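Local coordinates for RabGAP/TBC protein (Chlamydomonas reinhardtii, PDB 4P17) that probably acts as a flagellar GTPase-activating protein for Rab GTPases through its all-helical TBC domain, at residues A[230-235]-A[287-292]. Residues are numbered along the deposited sequence; the frame is centred on the assembly and turned at random.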
loop_
_atom_site.group_PDB
_atom_site.type_symbol
_atom_site.label_atom_id
_atom_site.label_comp_id
_atom_site.label_asym_id
_atom_site.label_seq_id
_atom_site.Cartn_x
_atom_site.Cartn_y
_atom_site.Cartn_z
ATOM N N THR A 230 8.049 6.882 8.213
ATOM C CA THR A 230 8.118 7.762 7.046
ATOM C C THR A 230 7.998 6.918 5.811
ATOM O O THR A 230 7.122 7.166 4.989
ATOM C CB THR A 230 9.419 8.576 6.977
ATOM O OG1 THR A 230 9.396 9.595 7.982
ATOM C CG2 THR A 230 9.579 9.232 5.596
ATOM N N ASP A 231 8.841 5.894 5.673
ATOM C CA ASP A 231 8.709 5.029 4.506
ATOM C C ASP A 231 7.374 4.297 4.547
ATOM O O ASP A 231 6.816 3.969 3.508
ATOM C CB ASP A 231 9.852 4.019 4.413
ATOM C CG ASP A 231 11.192 4.669 4.078
ATOM O OD1 ASP A 231 11.218 5.751 3.436
ATOM O OD2 ASP A 231 12.228 4.091 4.460
ATOM N N TRP A 232 6.843 4.021 5.732
ATOM C CA TRP A 232 5.593 3.292 5.776
ATOM C C TRP A 232 4.550 4.120 5.063
ATOM O O TRP A 232 3.754 3.621 4.257
ATOM C CB TRP A 232 5.129 3.015 7.193
ATOM C CG TRP A 232 5.877 1.941 7.888
ATOM C CD1 TRP A 232 6.826 1.096 7.363
ATOM C CD2 TRP A 232 5.732 1.575 9.257
ATOM N NE1 TRP A 232 7.265 0.225 8.324
ATOM C CE2 TRP A 232 6.608 0.495 9.496
ATOM C CE3 TRP A 232 4.937 2.050 10.307
ATOM C CZ2 TRP A 232 6.731 -0.102 10.746
ATOM C CZ3 TRP A 232 5.063 1.449 11.555
ATOM C CH2 TRP A 232 5.963 0.391 11.759
ATOM N N TYR A 233 4.549 5.399 5.392
ATOM C CA TYR A 233 3.528 6.286 4.927
ATOM C C TYR A 233 3.725 6.666 3.469
ATOM O O TYR A 233 2.801 6.537 2.640
ATOM C CB TYR A 233 3.549 7.519 5.766
ATOM C CG TYR A 233 2.970 7.380 7.141
ATOM C CD1 TYR A 233 2.226 6.285 7.523
ATOM C CD2 TYR A 233 3.151 8.406 8.051
ATOM C CE1 TYR A 233 1.654 6.236 8.790
ATOM C CE2 TYR A 233 2.610 8.360 9.284
ATOM C CZ TYR A 233 1.872 7.292 9.667
ATOM O OH TYR A 233 1.318 7.334 10.940
ATOM N N LEU A 234 4.919 7.138 3.145
ATOM C CA LEU A 234 5.157 7.617 1.775
ATOM C C LEU A 234 5.002 6.489 0.748
ATOM O O LEU A 234 4.510 6.700 -0.361
ATOM C CB LEU A 234 6.549 8.237 1.632
ATOM C CG LEU A 234 6.838 9.535 2.380
ATOM C CD1 LEU A 234 8.296 9.923 2.202
ATOM C CD2 LEU A 234 5.897 10.645 1.905
ATOM N N CYS A 235 5.468 5.303 1.103
ATOM C CA CYS A 235 5.435 4.177 0.163
ATOM C C CYS A 235 4.225 3.304 0.360
ATOM O O CYS A 235 4.103 2.277 -0.263
ATOM C CB CYS A 235 6.696 3.333 0.304
ATOM S SG CYS A 235 8.184 4.307 -0.028
ATOM N N MET A 287 16.413 -1.299 12.816
ATOM C CA MET A 287 16.733 -2.514 12.051
ATOM C C MET A 287 15.853 -3.712 12.440
ATOM O O MET A 287 15.337 -4.422 11.584
ATOM C CB MET A 287 18.211 -2.896 12.225
ATOM N N ARG A 288 15.688 -3.958 13.734
ATOM C CA ARG A 288 14.880 -5.080 14.188
ATOM C C ARG A 288 13.402 -4.957 13.784
ATOM O O ARG A 288 12.789 -5.917 13.370
ATOM C CB ARG A 288 14.984 -5.215 15.706
ATOM C CG ARG A 288 16.272 -5.862 16.160
ATOM N N MET A 289 12.833 -3.768 13.903
ATOM C CA MET A 289 11.459 -3.561 13.458
ATOM C C MET A 289 11.300 -3.651 11.926
ATOM O O MET A 289 10.265 -4.090 11.416
ATOM C CB MET A 289 10.959 -2.217 13.966
ATOM C CG MET A 289 10.357 -2.289 15.359
ATOM S SD MET A 289 8.890 -3.349 15.414
ATOM C CE MET A 289 7.739 -2.495 14.393
ATOM N N ARG A 290 12.312 -3.237 11.181
ATOM C CA ARG A 290 12.217 -3.343 9.721
ATOM C C ARG A 290 12.235 -4.839 9.352
ATOM O O ARG A 290 11.519 -5.308 8.476
ATOM C CB ARG A 290 13.346 -2.556 9.058
ATOM C CG ARG A 290 13.154 -1.055 9.100
ATOM C CD ARG A 290 14.364 -0.360 8.533
ATOM N NE ARG A 290 14.119 1.033 8.202
ATOM C CZ ARG A 290 15.082 1.907 7.941
ATOM N NH1 ARG A 290 16.345 1.525 8.014
ATOM N NH2 ARG A 290 14.785 3.168 7.651
ATOM N N ASN A 291 13.010 -5.617 10.089
ATOM C CA ASN A 291 13.043 -7.049 9.862
ATOM C C ASN A 291 11.729 -7.689 10.234
ATOM O O ASN A 291 11.238 -8.569 9.534
ATOM C CB ASN A 291 14.179 -7.676 10.662
ATOM C CG ASN A 291 15.528 -7.079 10.318
ATOM O OD1 ASN A 291 15.695 -6.424 9.282
ATOM N ND2 ASN A 291 16.507 -7.306 11.187
ATOM N N ALA A 292 11.144 -7.205 11.321
ATOM C CA ALA A 292 9.869 -7.710 11.790
ATOM C C ALA A 292 8.798 -7.382 10.782
ATOM O O ALA A 292 7.967 -8.204 10.436
ATOM C CB ALA A 292 9.512 -7.102 13.122
#
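Asp231 and Arg290 bring opposite charges near each other at an oblique approach, Arg290 exposed and Asp231 partly so, while Trp232 and Met289 meet as the buried pair of the contact. The CB of Asp231 is directed at helix 282-294, and its CG lies opposite the carbonyl carbon, beside the backbone N (chi1 -69°). From there OD2 looks across to Arg290 NH2 at 4.2 Å, too far for a salt bridge. The carboxylate and guanidinium planes are only 17° apart, yet OD2 stands well out of the guanidinium plane, and none of the arginine N-H groups points at it. What links the pair is therefore probably an attraction of nearby opposite charges, not a directed bond. Arg290 gets this close through its length: the chain runs extended from CG to NE and carries the guanidinium over to the aspartate.

One residue on, Trp232 reaches out with the six-membered part of its indole. Its CH2 corner lies 4.3 Å from Met289 CE, and the methyl approaches at the edge of the ring, near its plane, instead of over a face. Met289 CB points at helix 226-234, and the chain folds back through chi2 and chi3, both near -60°, to put the terminal methyl beside the indole. The touch is slight and apolar. In total the two segments bury 93 Å², and the nearest CA atoms, of Trp232 and Arg290, are 10.2 Å apart.

Side chains thus bridge two helices whose backbones stay well apart. Within this all-helical TBC fold the indole also meets the ring of Phe237; Trp232 joins the contact to helix 259-271 through Ala265 and Met268, and Met289 lies on Tyr272, in the short loop before helix 273-277.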